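Local coordinates for protein mannan endo-1,4-beta-mannosidase (Cryptopygus antarcticus, PDB 4OOU) that hydrolyses the beta-1,4-linked backbones of mannans at internal sites, releasing mannobiose, mannotriose and mannotetraose from beta-1,4-mannan, at residues 37-42 and 77-82; 235-240 and 273-278. All blocks are in the same frame, centred on the assembly; numbering follows the deposited sequence.

In the fold
Along the chain, strand 35-43 leads through helix 58-74 into strand 79-86, and interaction 1 closes this beta-alpha-beta unit by pairing residues 37-42 with 77-82. The chain then runs through strands 126-133 and 173-177 to strand 238-241, where interaction 2 joins residues 235-240 to 273-278 at the start of strand 277-281. The two closures follow in series, neither nested nor crossed, each spanning just over thirty residues. Both belong to the TIM barrel of this glycosyl hydrolase family 5 enzyme, their centres about 15 Å apart. Arg81 from interaction 1 packs against Gln278 from interaction 2, close to Glu312, the probable nucleophile.

Interaction 1: 37-42 and 77-82; sequences VFLSGV and GNTARV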
ATOM      1  N   VAL A  37      -6.217  -1.815 -16.164  1.00 36.75           N
ATOM      2  CA  VAL A  37      -5.286  -0.696 -15.939  1.00 35.87           C
ATOM      3  C   VAL A  37      -4.100  -1.110 -15.113  1.00 34.23           C
ATOM      4  O   VAL A  37      -4.199  -1.976 -14.254  1.00 34.86           O
ATOM      5  CB  VAL A  37      -5.919   0.623 -15.374  1.00 35.36           C
ATOM      6  CG1 VAL A  37      -7.369   0.465 -14.933  1.00 36.86           C
ATOM      7  CG2 VAL A  37      -5.060   1.247 -14.280  1.00 32.49           C
ATOM      8  N   PHE A  38      -2.979  -0.477 -15.432  1.00 34.60           N
ATOM      9  CA  PHE A  38      -1.697  -0.669 -14.772  1.00 33.61           C
ATOM     10  C   PHE A  38      -1.444   0.562 -13.913  1.00 33.40           C
ATOM     11  O   PHE A  38      -1.695   1.687 -14.384  1.00 32.53           O
ATOM     12  CB  PHE A  38      -0.636  -0.805 -15.862  1.00 32.97           C
ATOM     13  CG  PHE A  38       0.752  -0.979 -15.358  1.00 32.35           C
ATOM     14  CD1 PHE A  38       1.246  -2.232 -15.094  1.00 34.45           C
ATOM     15  CD2 PHE A  38       1.580   0.105 -15.200  1.00 32.56           C
ATOM     16  CE1 PHE A  38       2.541  -2.404 -14.640  1.00 35.75           C
ATOM     17  CE2 PHE A  38       2.877  -0.057 -14.764  1.00 34.87           C
ATOM     18  CZ  PHE A  38       3.364  -1.318 -14.482  1.00 34.48           C
ATOM     19  N   LEU A  39      -0.973   0.376 -12.668  1.00 32.62           N
ATOM     20  CA  LEU A  39      -0.750   1.526 -11.789  1.00 33.31           C
ATOM     21  C   LEU A  39       0.705   2.045 -11.878  1.00 37.59           C
ATOM     22  O   LEU A  39       1.659   1.474 -11.315  1.00 36.71           O
ATOM     23  CB  LEU A  39      -1.186   1.239 -10.357  1.00 32.84           C
ATOM     24  CG  LEU A  39      -2.695   0.974 -10.192  1.00 35.20           C
ATOM     25  CD1 LEU A  39      -3.118   0.722  -8.746  1.00 32.71           C
ATOM     26  CD2 LEU A  39      -3.522   2.115 -10.791  1.00 36.57           C
ATOM     27  N   SER A  40       0.868   3.138 -12.620  1.00 38.13           N
ATOM     28  CA  SER A  40       2.195   3.681 -12.846  1.00 37.42           C
ATOM     29  C   SER A  40       2.367   4.981 -12.081  1.00 36.90           C
ATOM     30  O   SER A  40       1.540   5.887 -12.197  1.00 38.31           O
ATOM     31  CB  SER A  40       2.416   3.914 -14.322  1.00 35.48           C
ATOM     32  OG  SER A  40       3.774   4.216 -14.521  1.00 38.74           O
ATOM     33  N   GLY A  41       3.451   5.089 -11.322  1.00 33.91           N
ATOM     34  CA  GLY A  41       3.593   6.191 -10.420  1.00 32.56           C
ATOM     35  C   GLY A  41       4.590   6.005  -9.314  1.00 33.96           C
ATOM     36  O   GLY A  41       5.550   5.251  -9.449  1.00 40.07           O
ATOM     37  N   VAL A  42       4.361   6.709  -8.216  1.00 35.18           N
ATOM     38  CA  VAL A  42       5.346   6.828  -7.146  1.00 36.44           C
ATOM     39  C   VAL A  42       4.751   6.710  -5.751  1.00 37.78           C
ATOM     40  O   VAL A  42       3.530   6.886  -5.535  1.00 34.26           O
ATOM     41  CB  VAL A  42       6.038   8.199  -7.202  1.00 34.85           C
ATOM     42  CG1 VAL A  42       6.398   8.539  -8.632  1.00 38.24           C
ATOM     43  CG2 VAL A  42       5.149   9.296  -6.657  1.00 33.01           C
ATOM     44  N   GLY A  77       2.076   9.501 -15.272  1.00 39.65           N
ATOM     45  CA  GLY A  77       1.817   8.532 -14.182  1.00 41.90           C
ATOM     46  C   GLY A  77       0.359   8.629 -13.727  1.00 39.60           C
ATOM     47  O   GLY A  77      -0.369   9.545 -14.130  1.00 31.60           O
ATOM     48  N   ASN A  78      -0.085   7.693 -12.901  1.00 39.62           N
ATOM     49  CA  ASN A  78      -1.513   7.657 -12.545  1.00 40.73           C
ATOM     50  C   ASN A  78      -1.830   7.247 -11.123  1.00 39.80           C
ATOM     51  O   ASN A  78      -2.966   6.955 -10.828  1.00 42.72           O
ATOM     52  CB  ASN A  78      -2.254   6.733 -13.509  1.00 41.01           C
ATOM     53  CG  ASN A  78      -1.962   5.274 -13.266  1.00 42.70           C
ATOM     54  OD1 ASN A  78      -1.176   4.919 -12.392  1.00 46.01           O
ATOM     55  ND2 ASN A  78      -2.593   4.414 -14.044  1.00 42.78           N
ATOM     56  N   THR A  79      -0.832   7.219 -10.250  1.00 40.40           N
ATOM     57  CA  THR A  79      -1.011   6.717  -8.909  1.00 38.60           C
ATOM     58  C   THR A  79       0.032   7.307  -7.976  1.00 33.94           C
ATOM     59  O   THR A  79       1.183   7.452  -8.342  1.00 30.93           O
ATOM     60  CB  THR A  79      -0.910   5.170  -8.903  1.00 41.19           C
ATOM     61  OG1 THR A  79      -2.043   4.617  -9.570  1.00 46.27           O
ATOM     62  CG2 THR A  79      -0.865   4.601  -7.482  1.00 41.80           C
ATOM     63  N   ALA A  80      -0.397   7.620  -6.761  1.00 34.11           N
ATOM     64  CA  ALA A  80       0.499   7.981  -5.673  1.00 33.73           C
ATOM     65  C   ALA A  80       0.138   7.194  -4.411  1.00 34.93           C
ATOM     66  O   ALA A  80      -1.024   7.144  -4.017  1.00 36.12           O
ATOM     67  CB  ALA A  80       0.416   9.471  -5.399  1.00 34.08           C
ATOM     68  N   ARG A  81       1.138   6.566  -3.796  1.00 35.98           N
ATOM     69  CA  ARG A  81       0.971   5.882  -2.509  1.00 34.52           C
ATOM     70  C   ARG A  81       1.459   6.860  -1.419  1.00 37.65           C
ATOM     71  O   ARG A  81       2.579   7.427  -1.495  1.00 30.65           O
ATOM     72  CB  ARG A  81       1.787   4.606  -2.504  1.00 33.62           C
ATOM     73  CG  ARG A  81       1.627   3.658  -1.327  1.00 33.27           C
ATOM     74  CD  ARG A  81       2.572   2.490  -1.523  1.00 29.72           C
ATOM     75  NE  ARG A  81       2.534   1.516  -0.451  1.00 30.24           N
ATOM     76  CZ  ARG A  81       3.537   1.218   0.371  1.00 29.36           C
ATOM     77  NH1 ARG A  81       4.719   1.845   0.293  1.00 28.81           N
ATOM     78  NH2 ARG A  81       3.365   0.260   1.274  1.00 25.56           N
ATOM     79  N   VAL A  82       0.600   7.077  -0.422  1.00 37.79           N
ATOM     80  CA  VAL A  82       0.862   8.101   0.563  1.00 37.91           C
ATOM     81  C   VAL A  82       0.383   7.655   1.928  1.00 35.99           C
ATOM     82  O   VAL A  82      -0.674   7.068   2.052  1.00 33.76           O
ATOM     83  CB  VAL A  82       0.216   9.434   0.143  1.00 42.15           C
ATOM     84  CG1 VAL A  82      -1.232   9.237  -0.226  1.00 40.64           C
ATOM     85  CG2 VAL A  82       0.367  10.494   1.239  1.00 45.81           C
TER
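Asn78 OD1 is gripped by two donors that reach it from opposite faces of its amide plane: Ser40 N at 2.7 Å, and the hydroxyl OG1 of the next residue, Thr79. The other branch of the amide, Asn78 ND2, donates to Phe38 O at 2.9 Å and also to Val377 O. With CG between backbone N and carbonyl carbon (chi1 73°), the amide reaches the backbone of Phe38 and Ser40. The bonds at OD1 and ND2 would hold the amide's rotation. The Thr79 hydroxyl oxygen also lies against Leu39, 3.2 Å from CD2. Further along, the strands pair in parallel: Val42 N donates to Thr79 O at 3.3 Å and Arg81 N to Val42 O at 3.0 Å. Gly41 passes so close to 77-82 that a side chain there would run into Thr79 O. This is the first parallel pair of the TIM barrel, made across the crossover through helix 58-74. Arg81 extends away from the pairing to form salt bridges with Glu177 and with Glu312, the probable nucleophile. The pairing, through the bond of Arg81 N to Val42 O, probably helps to place the side chain whose guanidinium meets these carboxylates, and its positive charge would probably help to hold the carboxylate of Glu312 in place.

Interaction 2: 235-240 and 273-278; sequences KALVTV and IINFYQ
Residues 236-240 and 273-278 run 56° apart, and Val238 exchanges two bonds with Asn275: Asn275 N donates to Val238 O at 2.7 Å, and Val238 N donates to Asn275 OD1 at 2.8 Å. The second bond lies in the plane of the Asn275 amide, on a lone pair of OD1, so the side chain takes a place that a backbone carbonyl would hold in regular pairing. Its CG stands beside the backbone N (chi1 -58°), which brings OD1 back toward the neighbouring strand. Next along, Thr239 meets Phe276 twice. Its hydroxyl donates to Phe276 O at 2.8 Å, while Thr239 CB sits over one face of the phenyl ring as a CH-pi contact, 3.6 Å from the centroid and offset toward the rim. Leu237 CB comes to the ring's edge, and Ala175 and Leu309 of strands 173-177 and 308-313 also touch the ring. This packing joins the neighbouring strands 238-241 and 277-281 of the TIM barrel where the second begins. An alanine in place of Phe276 would probably leave a gap against Thr239 and Leu237 and deprive the Thr239 CB of its aromatic partner. Away from the ring, Ile274 CG2 packs against Val240 CG2 at 3.7 Å, next to Ile222 of helix 215-232. Toward the catalytic end, Gln278 crosses Thr239 at about a right angle, NE2 lying 3.2 Å from Thr239 CG2 and making a weak bond to Thr239 OG1. The same NE2 donates to Glu177, and Gln278 OE1 bonds to His280.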
ATOM      1  N   LYS A 235     -17.200  -2.035  -2.129  1.00 41.34           N
ATOM      2  CA  LYS A 235     -16.262  -2.083  -3.280  1.00 42.32           C
ATOM      3  C   LYS A 235     -14.819  -1.602  -3.021  1.00 41.33           C
ATOM      4  O   LYS A 235     -13.990  -1.622  -3.940  1.00 41.74           O
ATOM      5  CB  LYS A 235     -16.810  -1.322  -4.504  1.00 41.65           C
ATOM      6  CG  LYS A 235     -17.189   0.131  -4.286  1.00 39.25           C
ATOM      7  CD  LYS A 235     -16.083   1.059  -3.847  1.00 39.83           C
ATOM      8  CE  LYS A 235     -16.589   2.499  -3.866  1.00 38.83           C
ATOM      9  NZ  LYS A 235     -15.791   3.434  -3.053  1.00 36.25           N
ATOM     10  N   ALA A 236     -14.523  -1.168  -1.797  1.00 41.14           N
ATOM     11  CA  ALA A 236     -13.173  -0.723  -1.450  1.00 40.48           C
ATOM     12  C   ALA A 236     -12.091  -1.828  -1.621  1.00 38.47           C
ATOM     13  O   ALA A 236     -12.308  -3.041  -1.395  1.00 35.92           O
ATOM     14  CB  ALA A 236     -13.136  -0.144  -0.035  1.00 41.20           C
ATOM     15  N   LEU A 237     -10.927  -1.366  -2.046  1.00 36.13           N
ATOM     16  CA  LEU A 237      -9.821  -2.227  -2.372  1.00 36.25           C
ATOM     17  C   LEU A 237      -8.832  -2.178  -1.220  1.00 34.55           C
ATOM     18  O   LEU A 237      -8.445  -1.105  -0.753  1.00 39.74           O
ATOM     19  CB  LEU A 237      -9.169  -1.764  -3.680  1.00 35.55           C
ATOM     20  CG  LEU A 237      -9.950  -1.957  -4.985  1.00 33.68           C
ATOM     21  CD1 LEU A 237      -8.988  -1.642  -6.120  1.00 31.74           C
ATOM     22  CD2 LEU A 237     -10.532  -3.366  -5.148  1.00 32.39           C
ATOM     23  N   VAL A 238      -8.411  -3.333  -0.751  1.00 33.68           N
ATOM     24  CA  VAL A 238      -7.488  -3.350   0.363  1.00 32.37           C
ATOM     25  C   VAL A 238      -6.268  -4.114  -0.031  1.00 34.86           C
ATOM     26  O   VAL A 238      -6.382  -5.107  -0.779  1.00 35.93           O
ATOM     27  CB  VAL A 238      -8.100  -3.946   1.604  1.00 30.34           C
ATOM     28  CG1 VAL A 238      -7.119  -3.825   2.755  1.00 31.18           C
ATOM     29  CG2 VAL A 238      -9.390  -3.196   1.954  1.00 30.20           C
ATOM     30  N   THR A 239      -5.108  -3.636   0.452  1.00 32.63           N
ATOM     31  CA  THR A 239      -3.845  -4.310   0.252  1.00 30.44           C
ATOM     32  C   THR A 239      -3.005  -4.262   1.519  1.00 31.01           C
ATOM     33  O   THR A 239      -3.376  -3.689   2.542  1.00 28.39           O
ATOM     34  CB  THR A 239      -3.057  -3.673  -0.925  1.00 32.12           C
ATOM     35  OG1 THR A 239      -1.975  -4.513  -1.365  1.00 30.00           O
ATOM     36  CG2 THR A 239      -2.483  -2.356  -0.532  1.00 32.48           C
ATOM     37  N   VAL A 240      -1.875  -4.932   1.406  1.00 31.34           N
ATOM     38  CA  VAL A 240      -0.829  -4.958   2.363  1.00 33.30           C
ATOM     39  C   VAL A 240       0.449  -5.038   1.499  1.00 34.53           C
ATOM     40  O   VAL A 240       0.488  -5.798   0.524  1.00 35.95           O
ATOM     41  CB  VAL A 240      -0.945  -6.203   3.249  1.00 32.72           C
ATOM     42  CG1 VAL A 240       0.307  -6.397   4.096  1.00 31.78           C
ATOM     43  CG2 VAL A 240      -2.176  -6.098   4.130  1.00 32.75           C
ATOM     44  N   ILE A 273     -10.348  -9.448   3.726  1.00 38.73           N
ATOM     45  CA  ILE A 273      -9.357  -9.914   2.756  1.00 37.12           C
ATOM     46  C   ILE A 273      -8.584  -8.770   2.116  1.00 36.16           C
ATOM     47  O   ILE A 273      -8.938  -7.609   2.274  1.00 34.88           O
ATOM     48  CB  ILE A 273      -9.950 -10.831   1.675  1.00 36.74           C
ATOM     49  CG1 ILE A 273     -11.043 -10.140   0.833  1.00 36.43           C
ATOM     50  CG2 ILE A 273     -10.460 -12.103   2.320  1.00 38.20           C
ATOM     51  CD1 ILE A 273     -11.423 -10.876  -0.455  1.00 33.78           C
ATOM     52  N   ILE A 274      -7.471  -9.095   1.476  1.00 36.67           N
ATOM     53  CA  ILE A 274      -6.866  -8.126   0.590  1.00 37.45           C
ATOM     54  C   ILE A 274      -7.377  -8.424  -0.794  1.00 37.99           C
ATOM     55  O   ILE A 274      -7.676  -9.551  -1.109  1.00 42.03           O
ATOM     56  CB  ILE A 274      -5.333  -8.063   0.640  1.00 34.14           C
ATOM     57  CG1 ILE A 274      -4.667  -9.400   0.404  1.00 35.21           C
ATOM     58  CG2 ILE A 274      -4.885  -7.529   1.972  1.00 35.26           C
ATOM     59  CD1 ILE A 274      -3.149  -9.296   0.511  1.00 36.20           C
ATOM     60  N   ASN A 275      -7.512  -7.388  -1.599  1.00 39.03           N
ATOM     61  CA  ASN A 275      -8.029  -7.514  -2.943  1.00 36.20           C
ATOM     62  C   ASN A 275      -6.937  -7.588  -3.984  1.00 36.28           C
ATOM     63  O   ASN A 275      -7.210  -8.037  -5.102  1.00 38.77           O
ATOM     64  CB  ASN A 275      -8.946  -6.347  -3.195  1.00 36.60           C
ATOM     65  CG  ASN A 275     -10.048  -6.309  -2.183  1.00 40.01           C
ATOM     66  OD1 ASN A 275     -10.131  -5.416  -1.329  1.00 38.37           O
ATOM     67  ND2 ASN A 275     -10.875  -7.347  -2.218  1.00 44.34           N
ATOM     68  N   PHE A 276      -5.729  -7.149  -3.607  1.00 33.79           N
ATOM     69  CA  PHE A 276      -4.537  -7.208  -4.430  1.00 33.97           C
ATOM     70  C   PHE A 276      -3.270  -7.358  -3.581  1.00 37.46           C
ATOM     71  O   PHE A 276      -3.131  -6.755  -2.517  1.00 41.81           O
ATOM     72  CB  PHE A 276      -4.453  -6.034  -5.432  1.00 35.72           C
ATOM     73  CG  PHE A 276      -4.127  -4.664  -4.851  1.00 36.35           C
ATOM     74  CD1 PHE A 276      -2.823  -4.286  -4.570  1.00 39.00           C
ATOM     75  CD2 PHE A 276      -5.114  -3.706  -4.705  1.00 38.04           C
ATOM     76  CE1 PHE A 276      -2.524  -3.017  -4.079  1.00 35.49           C
ATOM     77  CE2 PHE A 276      -4.821  -2.437  -4.222  1.00 37.64           C
ATOM     78  CZ  PHE A 276      -3.519  -2.097  -3.910  1.00 36.15           C
ATOM     79  N   TYR A 277      -2.365  -8.214  -4.047  1.00 37.28           N
ATOM     80  CA  TYR A 277      -1.078  -8.416  -3.414  1.00 34.80           C
ATOM     81  C   TYR A 277      -0.135  -7.280  -3.791  1.00 34.45           C
ATOM     82  O   TYR A 277      -0.400  -6.472  -4.699  1.00 31.84           O
ATOM     83  CB  TYR A 277      -0.495  -9.730  -3.887  1.00 35.97           C
ATOM     84  CG  TYR A 277      -1.343 -10.953  -3.560  1.00 36.17           C
ATOM     85  CD1 TYR A 277      -1.421 -11.466  -2.265  1.00 36.25           C
ATOM     86  CD2 TYR A 277      -2.009 -11.640  -4.560  1.00 36.75           C
ATOM     87  CE1 TYR A 277      -2.183 -12.595  -1.984  1.00 36.12           C
ATOM     88  CE2 TYR A 277      -2.753 -12.776  -4.285  1.00 35.60           C
ATOM     89  CZ  TYR A 277      -2.848 -13.241  -3.001  1.00 35.72           C
ATOM     90  OH  TYR A 277      -3.606 -14.374  -2.782  1.00 39.22           O
ATOM     91  N   GLN A 278       0.980  -7.221  -3.088  1.00 33.33           N
ATOM     92  CA  GLN A 278       1.909  -6.126  -3.254  1.00 31.66           C
ATOM     93  C   GLN A 278       3.237  -6.515  -2.674  1.00 32.55           C
ATOM     94  O   GLN A 278       3.359  -6.759  -1.467  1.00 29.50           O
ATOM     95  CB  GLN A 278       1.398  -4.885  -2.542  1.00 32.23           C
ATOM     96  CG  GLN A 278       2.083  -3.564  -2.914  1.00 33.26           C
ATOM     97  CD  GLN A 278       1.884  -2.471  -1.875  1.00 31.47           C
ATOM     98  OE1 GLN A 278       2.848  -1.765  -1.515  1.00 29.30           O
ATOM     99  NE2 GLN A 278       0.650  -2.334  -1.368  1.00 27.45           N
TER